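Local coordinates for transcriptional regulator, IclR family (Ruegeria sp. TM1040, PDB 3R4K), which probably binds DNA through a helix-turn-helix domain as an IclR-family transcriptional regulator, with a C-terminal domain likely to sense a small effector, at the interface of chains A and B. Sequence-based numbering; all coordinates share one arbitrary frame. Chains: chain A/B, Transcriptional regulator, IclR family.

Contact 1: the interface of chains A and B. Residues chain A 67-68, 71-72; chain B 17, 109, 111, 128.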
ATOM      1  N   LEU A  67       3.368  -7.307   2.574  1.00 30.75           N
ATOM      2  CA  LEU A  67       3.630  -5.861   2.677  1.00 30.27           C
ATOM      3  C   LEU A  67       4.673  -5.370   1.658  1.00 35.38           C
ATOM      4  O   LEU A  67       4.468  -4.323   1.031  1.00 36.59           O
ATOM      5  CB  LEU A  67       4.033  -5.476   4.109  1.00 30.44           C
ATOM      6  CG  LEU A  67       2.990  -5.715   5.227  1.00 32.93           C
ATOM      7  CD1 LEU A  67       3.579  -5.307   6.552  1.00 35.16           C
ATOM      8  CD2 LEU A  67       1.679  -4.951   4.996  1.00 29.85           C
ATOM      9  N   ARG A  68       5.756  -6.133   1.477  1.00 32.85           N
ATOM     10  CA  ARG A  68       6.829  -5.829   0.524  1.00 33.81           C
ATOM     11  C   ARG A  68       6.308  -5.881  -0.904  1.00 34.95           C
ATOM     12  O   ARG A  68       6.627  -5.000  -1.697  1.00 34.91           O
ATOM     13  CB  ARG A  68       7.989  -6.819   0.688  1.00 37.97           C
ATOM     14  CG  ARG A  68       9.319  -6.390   0.058  1.00 48.77           C
ATOM     15  CD  ARG A  68      10.240  -7.590  -0.071  1.00 61.32           C
ATOM     16  NE  ARG A  68      10.633  -7.820  -1.463  1.00 77.19           N
ATOM     17  CZ  ARG A  68      10.269  -8.871  -2.196  1.00 92.22           C
ATOM     18  NH1 ARG A  68       9.509  -9.828  -1.671  1.00 81.72           N
ATOM     19  NH2 ARG A  68      10.674  -8.981  -3.450  1.00 75.49           N
ATOM     20  N   ALA A  71       4.013  -2.908  -1.821  1.00 28.04           N
ATOM     21  CA  ALA A  71       4.822  -1.710  -2.076  1.00 27.60           C
ATOM     22  C   ALA A  71       5.375  -1.701  -3.510  1.00 30.61           C
ATOM     23  O   ALA A  71       5.404  -0.651  -4.169  1.00 29.94           O
ATOM     24  CB  ALA A  71       5.957  -1.632  -1.073  1.00 29.71           C
ATOM     25  N   LEU A  72       5.778  -2.886  -3.999  1.00 26.48           N
ATOM     26  CA  LEU A  72       6.293  -3.045  -5.355  1.00 25.48           C
ATOM     27  C   LEU A  72       5.158  -2.937  -6.362  1.00 29.97           C
ATOM     28  O   LEU A  72       5.369  -2.337  -7.410  1.00 29.74           O
ATOM     29  CB  LEU A  72       7.057  -4.362  -5.520  1.00 24.95           C
ATOM     30  CG  LEU A  72       8.293  -4.568  -4.625  1.00 27.61           C
ATOM     31  CD1 LEU A  72       8.821  -5.947  -4.759  1.00 26.32           C
ATOM     32  CD2 LEU A  72       9.357  -3.577  -4.935  1.00 28.56           C
TER
ATOM     33  N   HIS B  17      12.371  -3.178  -6.429  1.00 53.36           N
ATOM     34  CA  HIS B  17      12.198  -1.825  -7.004  1.00 55.10           C
ATOM     35  C   HIS B  17      13.069  -1.611  -8.231  1.00 56.18           C
ATOM     36  O   HIS B  17      12.762  -0.746  -9.055  1.00 58.40           O
ATOM     37  CB  HIS B  17      12.397  -0.684  -5.970  1.00 57.47           C
ATOM     38  CG  HIS B  17      13.782  -0.592  -5.407  1.00 62.11           C
ATOM     39  ND1 HIS B  17      14.167  -1.347  -4.306  1.00 63.94           N
ATOM     40  CD2 HIS B  17      14.833   0.157  -5.817  1.00 64.60           C
ATOM     41  CE1 HIS B  17      15.440  -1.043  -4.096  1.00 63.74           C
ATOM     42  NE2 HIS B  17      15.884  -0.143  -4.979  1.00 64.44           N
ATOM     43  N   ALA B 109      13.470  -4.912   4.740  1.00 25.56           N
ATOM     44  CA  ALA B 109      13.038  -3.959   3.709  1.00 22.51           C
ATOM     45  C   ALA B 109      12.533  -2.662   4.317  1.00 26.12           C
ATOM     46  O   ALA B 109      11.793  -2.695   5.287  1.00 24.63           O
ATOM     47  CB  ALA B 109      11.939  -4.580   2.862  1.00 21.91           C
ATOM     48  N   LEU B 111       9.943   0.034   4.329  1.00 27.30           N
ATOM     49  CA  LEU B 111       8.583   0.012   3.802  1.00 27.81           C
ATOM     50  C   LEU B 111       7.775   1.316   3.989  1.00 31.86           C
ATOM     51  O   LEU B 111       6.734   1.485   3.340  1.00 31.27           O
ATOM     52  CB  LEU B 111       7.824  -1.191   4.380  1.00 28.39           C
ATOM     53  CG  LEU B 111       8.352  -2.541   3.869  1.00 33.50           C
ATOM     54  CD1 LEU B 111       7.827  -3.698   4.684  1.00 33.91           C
ATOM     55  CD2 LEU B 111       8.081  -2.718   2.381  1.00 34.30           C
ATOM     56  N   ALA B 128      10.353  -0.498  -0.298  1.00 37.80           N
ATOM     57  CA  ALA B 128      10.683  -1.889  -0.625  1.00 36.62           C
ATOM     58  C   ALA B 128      12.184  -2.045  -0.945  1.00 38.85           C
ATOM     59  O   ALA B 128      12.597  -3.077  -1.483  1.00 40.40           O
ATOM     60  CB  ALA B 128       9.804  -2.432  -1.745  1.00 37.23           C
TER

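Contact 2: the interface of chains A and B. Residues chain A 4-5, 8, 41, 44-45; chain B 5-6, 9.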
ATOM      1  N   THR A   4      -3.412 -27.358  -6.798  1.00 52.54           N
ATOM      2  CA  THR A   4      -3.041 -27.098  -5.398  1.00 49.93           C
ATOM      3  C   THR A   4      -2.635 -25.629  -5.156  1.00 49.91           C
ATOM      4  O   THR A   4      -2.951 -25.103  -4.082  1.00 48.46           O
ATOM      5  CB  THR A   4      -1.981 -28.086  -4.868  1.00 63.18           C
ATOM      6  OG1 THR A   4      -1.338 -28.780  -5.936  1.00 69.74           O
ATOM      7  CG2 THR A   4      -2.588 -29.111  -3.965  1.00 64.16           C
ATOM      8  N   VAL A   5      -2.007 -24.943  -6.150  1.00 44.43           N
ATOM      9  CA  VAL A   5      -1.622 -23.532  -5.992  1.00 41.85           C
ATOM     10  C   VAL A   5      -2.909 -22.677  -5.958  1.00 45.52           C
ATOM     11  O   VAL A   5      -3.066 -21.857  -5.051  1.00 43.37           O
ATOM     12  CB  VAL A   5      -0.599 -23.057  -7.055  1.00 45.52           C
ATOM     13  CG1 VAL A   5      -0.379 -21.539  -7.002  1.00 43.87           C
ATOM     14  CG2 VAL A   5       0.719 -23.787  -6.897  1.00 45.57           C
ATOM     15  N   ALA A   8      -4.893 -23.187  -2.634  1.00 37.45           N
ATOM     16  CA  ALA A   8      -4.259 -22.449  -1.548  1.00 34.61           C
ATOM     17  C   ALA A   8      -4.617 -20.971  -1.613  1.00 39.78           C
ATOM     18  O   ALA A   8      -4.983 -20.381  -0.595  1.00 40.15           O
ATOM     19  CB  ALA A   8      -2.756 -22.628  -1.623  1.00 34.70           C
ATOM     20  N   LEU A  41      -2.213 -26.689   3.301  1.00 39.23           N
ATOM     21  CA  LEU A  41      -2.139 -25.516   2.443  1.00 37.25           C
ATOM     22  C   LEU A  41      -1.852 -24.256   3.263  1.00 37.06           C
ATOM     23  O   LEU A  41      -1.045 -23.422   2.832  1.00 36.79           O
ATOM     24  CB  LEU A  41      -3.453 -25.352   1.644  1.00 37.74           C
ATOM     25  CG  LEU A  41      -3.770 -26.412   0.579  1.00 43.26           C
ATOM     26  CD1 LEU A  41      -5.111 -26.139  -0.082  1.00 44.31           C
ATOM     27  CD2 LEU A  41      -2.696 -26.480  -0.487  1.00 44.80           C
ATOM     28  N   GLU A  44       1.836 -24.187   4.311  1.00 35.25           N
ATOM     29  CA  GLU A  44       2.648 -23.798   3.176  1.00 34.57           C
ATOM     30  C   GLU A  44       2.593 -22.279   2.990  1.00 38.86           C
ATOM     31  O   GLU A  44       3.619 -21.673   2.682  1.00 40.60           O
ATOM     32  CB  GLU A  44       2.183 -24.527   1.910  1.00 36.40           C
ATOM     33  CG  GLU A  44       2.934 -25.813   1.649  1.00 48.67           C
ATOM     34  CD  GLU A  44       2.672 -26.427   0.291  1.00 75.46           C
ATOM     35  OE1 GLU A  44       1.691 -27.198   0.182  1.00 69.66           O
ATOM     36  OE2 GLU A  44       3.436 -26.133  -0.662  1.00 72.89           O
ATOM     37  N   LEU A  45       1.417 -21.663   3.221  1.00 33.57           N
ATOM     38  CA  LEU A  45       1.240 -20.207   3.124  1.00 32.39           C
ATOM     39  C   LEU A  45       1.949 -19.519   4.294  1.00 39.68           C
ATOM     40  O   LEU A  45       2.523 -18.449   4.119  1.00 40.34           O
ATOM     41  CB  LEU A  45      -0.238 -19.831   3.077  1.00 30.95           C
ATOM     42  CG  LEU A  45      -0.959 -20.172   1.767  1.00 35.11           C
ATOM     43  CD1 LEU A  45      -2.456 -20.229   1.971  1.00 35.78           C
ATOM     44  CD2 LEU A  45      -0.599 -19.180   0.633  1.00 37.45           C
TER
ATOM     45  N   VAL B   5       3.107 -24.738  -3.723  1.00 46.46           N
ATOM     46  CA  VAL B   5       2.645 -23.426  -3.223  1.00 44.03           C
ATOM     47  C   VAL B   5       3.866 -22.536  -2.931  1.00 43.93           C
ATOM     48  O   VAL B   5       3.917 -21.400  -3.416  1.00 42.17           O
ATOM     49  CB  VAL B   5       1.729 -23.541  -1.967  1.00 48.18           C
ATOM     50  CG1 VAL B   5       1.311 -22.157  -1.451  1.00 47.28           C
ATOM     51  CG2 VAL B   5       0.508 -24.416  -2.235  1.00 48.88           C
ATOM     52  N   SER B   6       4.846 -23.087  -2.158  1.00 39.52           N
ATOM     53  CA  SER B   6       6.082 -22.413  -1.758  0.50 38.88           C
ATOM     54  C   SER B   6       6.931 -22.048  -2.979  1.00 43.23           C
ATOM     55  O   SER B   6       7.529 -20.970  -2.986  1.00 43.36           O
ATOM     56  CB  SER B   6       6.885 -23.274  -0.780  0.50 42.20           C
ATOM     57  OG  SER B   6       7.466 -24.416  -1.391  0.50 48.31           O
ATOM     58  N   LEU B   9       5.339 -19.020  -4.783  1.00 36.74           N
ATOM     59  CA  LEU B   9       5.539 -17.790  -4.021  1.00 36.45           C
ATOM     60  C   LEU B   9       7.010 -17.344  -4.022  1.00 39.55           C
ATOM     61  O   LEU B   9       7.252 -16.144  -3.912  1.00 42.21           O
ATOM     62  CB  LEU B   9       4.971 -17.922  -2.594  1.00 36.73           C
ATOM     63  CG  LEU B   9       3.466 -18.259  -2.546  1.00 41.73           C
ATOM     64  CD1 LEU B   9       3.015 -18.667  -1.178  1.00 43.26           C
ATOM     65  CD2 LEU B   9       2.616 -17.152  -3.097  1.00 40.83           C
TER

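Contact 3: the interface of chains A and B. Residues chain A 9, 12, 45, 50; chain B 9, 12, 45, 50, 69.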
ATOM      1  N   LEU A   9      -4.567 -20.384  -2.819  1.00 36.49           N
ATOM      2  CA  LEU A   9      -4.846 -18.970  -2.995  1.00 35.21           C
ATOM      3  C   LEU A   9      -6.329 -18.643  -2.814  1.00 40.29           C
ATOM      4  O   LEU A   9      -6.631 -17.537  -2.374  1.00 40.38           O
ATOM      5  CB  LEU A   9      -4.307 -18.462  -4.342  1.00 34.66           C
ATOM      6  CG  LEU A   9      -2.797 -18.614  -4.508  1.00 37.60           C
ATOM      7  CD1 LEU A   9      -2.378 -18.366  -5.934  1.00 36.36           C
ATOM      8  CD2 LEU A   9      -2.001 -17.774  -3.462  1.00 39.41           C
ATOM      9  N   LEU A  12      -7.272 -17.621   0.811  1.00 34.73           N
ATOM     10  CA  LEU A  12      -6.973 -16.231   1.144  1.00 32.68           C
ATOM     11  C   LEU A  12      -8.143 -15.292   0.846  1.00 37.63           C
ATOM     12  O   LEU A  12      -8.246 -14.242   1.492  1.00 37.14           O
ATOM     13  CB  LEU A  12      -5.724 -15.732   0.386  1.00 30.89           C
ATOM     14  CG  LEU A  12      -4.412 -16.415   0.670  1.00 33.07           C
ATOM     15  CD1 LEU A  12      -3.326 -15.796  -0.142  1.00 32.73           C
ATOM     16  CD2 LEU A  12      -4.061 -16.347   2.148  1.00 32.92           C
ATOM     17  N   LEU A  45       1.417 -21.663   3.221  1.00 33.57           N
ATOM     18  CA  LEU A  45       1.240 -20.207   3.124  1.00 32.39           C
ATOM     19  C   LEU A  45       1.949 -19.519   4.294  1.00 39.68           C
ATOM     20  O   LEU A  45       2.523 -18.449   4.119  1.00 40.34           O
ATOM     21  CB  LEU A  45      -0.238 -19.831   3.077  1.00 30.95           C
ATOM     22  CG  LEU A  45      -0.959 -20.172   1.767  1.00 35.11           C
ATOM     23  CD1 LEU A  45      -2.456 -20.229   1.971  1.00 35.78           C
ATOM     24  CD2 LEU A  45      -0.599 -19.180   0.633  1.00 37.45           C
ATOM     25  N   PHE A  50       2.670 -15.574   4.118  1.00 38.19           N
ATOM     26  CA  PHE A  50       1.389 -15.076   3.636  1.00 37.03           C
ATOM     27  C   PHE A  50       0.326 -15.196   4.699  1.00 39.79           C
ATOM     28  O   PHE A  50      -0.590 -14.390   4.693  1.00 39.42           O
ATOM     29  CB  PHE A  50       0.979 -15.816   2.361  1.00 39.14           C
ATOM     30  CG  PHE A  50       1.607 -15.188   1.135  1.00 41.44           C
ATOM     31  CD1 PHE A  50       2.990 -15.223   0.940  1.00 45.46           C
ATOM     32  CD2 PHE A  50       0.820 -14.583   0.161  1.00 43.33           C
ATOM     33  CE1 PHE A  50       3.574 -14.621  -0.180  1.00 46.08           C
ATOM     34  CE2 PHE A  50       1.400 -14.031  -0.992  1.00 45.93           C
ATOM     35  CZ  PHE A  50       2.772 -14.026  -1.139  1.00 44.75           C
TER
ATOM     36  N   LEU B   9       5.339 -19.020  -4.783  1.00 36.74           N
ATOM     37  CA  LEU B   9       5.539 -17.790  -4.021  1.00 36.45           C
ATOM     38  C   LEU B   9       7.010 -17.344  -4.022  1.00 39.55           C
ATOM     39  O   LEU B   9       7.252 -16.144  -3.912  1.00 42.21           O
ATOM     40  CB  LEU B   9       4.971 -17.922  -2.594  1.00 36.73           C
ATOM     41  CG  LEU B   9       3.466 -18.259  -2.546  1.00 41.73           C
ATOM     42  CD1 LEU B   9       3.015 -18.667  -1.178  1.00 43.26           C
ATOM     43  CD2 LEU B   9       2.616 -17.152  -3.097  1.00 40.83           C
ATOM     44  N   LEU B  12       7.787 -14.771  -6.817  1.00 33.02           N
ATOM     45  CA  LEU B  12       7.414 -13.390  -6.482  1.00 33.12           C
ATOM     46  C   LEU B  12       8.561 -12.626  -5.816  1.00 37.32           C
ATOM     47  O   LEU B  12       8.592 -11.406  -5.890  1.00 34.65           O
ATOM     48  CB  LEU B  12       6.179 -13.371  -5.559  1.00 32.48           C
ATOM     49  CG  LEU B  12       4.871 -13.944  -6.113  1.00 37.39           C
ATOM     50  CD1 LEU B  12       3.743 -13.790  -5.108  1.00 37.59           C
ATOM     51  CD2 LEU B  12       4.468 -13.289  -7.390  1.00 38.44           C
ATOM     52  N   LEU B  45      -0.784 -18.050 -10.595  1.00 32.30           N
ATOM     53  CA  LEU B  45      -0.717 -16.793  -9.847  1.00 31.19           C
ATOM     54  C   LEU B  45      -1.497 -15.699 -10.574  1.00 36.02           C
ATOM     55  O   LEU B  45      -2.136 -14.874  -9.932  1.00 36.05           O
ATOM     56  CB  LEU B  45       0.736 -16.354  -9.649  1.00 30.77           C
ATOM     57  CG  LEU B  45       1.564 -17.150  -8.654  1.00 35.59           C
ATOM     58  CD1 LEU B  45       3.053 -16.929  -8.893  1.00 35.45           C
ATOM     59  CD2 LEU B  45       1.197 -16.800  -7.236  1.00 34.97           C
ATOM     60  N   PHE B  50      -2.420 -12.370  -8.550  1.00 33.11           N
ATOM     61  CA  PHE B  50      -1.171 -12.097  -7.840  1.00 31.87           C
ATOM     62  C   PHE B  50      -0.105 -11.592  -8.786  1.00 34.92           C
ATOM     63  O   PHE B  50       0.788 -10.849  -8.366  1.00 31.87           O
ATOM     64  CB  PHE B  50      -0.689 -13.319  -7.084  1.00 33.61           C
ATOM     65  CG  PHE B  50      -1.357 -13.457  -5.742  1.00 35.98           C
ATOM     66  CD1 PHE B  50      -2.690 -13.842  -5.649  1.00 39.60           C
ATOM     67  CD2 PHE B  50      -0.656 -13.195  -4.568  1.00 38.01           C
ATOM     68  CE1 PHE B  50      -3.307 -13.964  -4.413  1.00 40.36           C
ATOM     69  CE2 PHE B  50      -1.288 -13.288  -3.335  1.00 41.02           C
ATOM     70  CZ  PHE B  50      -2.607 -13.683  -3.268  1.00 39.39           C
ATOM     71  N   LEU B  69      -4.537  -7.917   0.367  1.00 35.18           N
ATOM     72  CA  LEU B  69      -3.980  -8.702   1.467  1.00 34.35           C
ATOM     73  C   LEU B  69      -3.143  -7.844   2.417  1.00 38.50           C
ATOM     74  O   LEU B  69      -3.206  -8.053   3.631  1.00 39.69           O
ATOM     75  CB  LEU B  69      -3.139  -9.874   0.951  1.00 33.39           C
ATOM     76  CG  LEU B  69      -3.832 -10.896   0.046  1.00 37.62           C
ATOM     77  CD1 LEU B  69      -2.889 -12.011  -0.285  1.00 37.05           C
ATOM     78  CD2 LEU B  69      -5.091 -11.457   0.653  1.00 39.60           C
TER

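Contact 1: the interface of chains A and B
The linker helix 66-76 of chain A, which joins the helix-turn-helix domain to the C-terminal IclR domain, lies against chain B where strand 107-114 and the loop residue B:Ala128 meet it. A:Leu72 and B:Ala128 meet closely: the CD2 methyl of A:Leu72 sits 3.4 Å from CB of B:Ala128. The A:Leu72 side chain keeps CG beside its own backbone N (chi1 -60°), and with CD1 continuing the chain in extended form, the CD2 branch is the one presented to chain B. The same methyl also packs on the backbone of B:His17, 3.4 Å from its N. One helical position earlier, the CB methyl of A:Ala71 faces CB of B:Ala128 at 4.0 Å, so B:Ala128 is pressed from two neighbouring residues of the helix. B:Leu111, from the strand, brings up CD2, 3.8 Å from CA of A:Arg68 and 4.2 Å from CB of A:Ala71. It rests on the helix backbone, which the small side chain of A:Ala71 probably leaves within its reach. The A:Arg68 side chain runs past B:Ala109, but it is poorly ordered and its position deserves little weight. The alanines on both sides probably let the helix come close to the strand and loop of chain B, and the contact probably fixes how the linker of one subunit lies against the C-terminal domain of the other.

Contact 2: the interface of chains A and B
Carboxylate oxygen OE2 of A:Glu44 meets the start of helix 4-11 in chain B, where it accepts a weak hydrogen bond from the backbone N of B:Val5 at 3.4 Å. The bond is bent, with 132° at the hydrogen. The amide N of B:Ser6 is nearby, 3.7 Å from OE2, and the positive end of the helix dipole would probably favour a negative charge there. A:Glu44 reaches this point with its chain extended beyond CG (chi2 -170°), which lays the carboxyl carbon CD alongside B:Val5, 3.8 Å from its CB. B:Val5 itself is the plug of the site, pushed between helices 4-12 and 35-47 of chain A. Both its methyls approach A:Ala8, CG2 at 3.8 Å from its CB; CG2 also nears A:Leu41, whereas CG1, anti to the backbone N (chi1 178°), points to CD2 of A:Leu45 at 4.1 Å. The side chains of A:Leu41 and A:Leu45 each stand at roughly a right angle to the valine. A:Leu45 also meets B:Leu9 one turn further along, CD2 to CD1 at 4.1 Å. In the fold, the site joins the N-terminal helix of one subunit to the N-terminal and recognition helices of the other's helix-turn-helix domain.

Contact 3: the interface of chains A and B
This is the hydrophobic core of a two-fold symmetric homodimer interface, which probably holds the paired DNA-binding domains together, as is usual for IclR-type regulators. At its middle A:Phe50 and B:Phe50 slide past one another in opposite directions, their CE2 atoms 3.6 Å apart. A:Phe50 keeps CG beside its backbone N (chi1 -85°), which carries the ring toward its twin. The rings are inclined by about 37°, and CE2 of B:Phe50 lies at the edge of the A:Phe50 ring, in its plane, so they do not stack face to face. A partner leucine lies over one face of each ring: CD2 of B:Leu9 is 3.7 Å from CZ of A:Phe50, above the plane near the rim, and A:Leu9 mirrors this on B:Phe50, CD2 to CZ 4.1 Å. A:Leu12 carries its CD1 methyl between two chain B groups, 3.8 Å from both CD1 of B:Leu69 and CZ of B:Phe50, crossing each side chain at about a right angle. Trimming A:Phe50 to an alanine here would probably leave B:Phe50 without its ring partner and B:Leu9 facing a gap. In the fold, the cluster is built from the N-terminal helices, each Phe50 just ahead of strand 51-54, and B:Leu69 from the linker helix.

Contact 2 and contact 3 are close neighbours, their C-alpha centres about 8 Å apart, and they share A:Leu45 and B:Leu9; both draw on the N-terminal helix and helix 35-47. Contact 1 lies further off, about 15 Å from contact 3 and 21 Å from contact 2 between the same centres. Both contact 1 and contact 3 use the linker helix, the chain A copy in contact 1 and the chain B copy in contact 3. Together the contacts run from the paired DNA-binding domains down to a C-terminal domain, so the DNA-binding domains, linker and C-terminal domain could be mechanically coupled, though the structure alone does not show this.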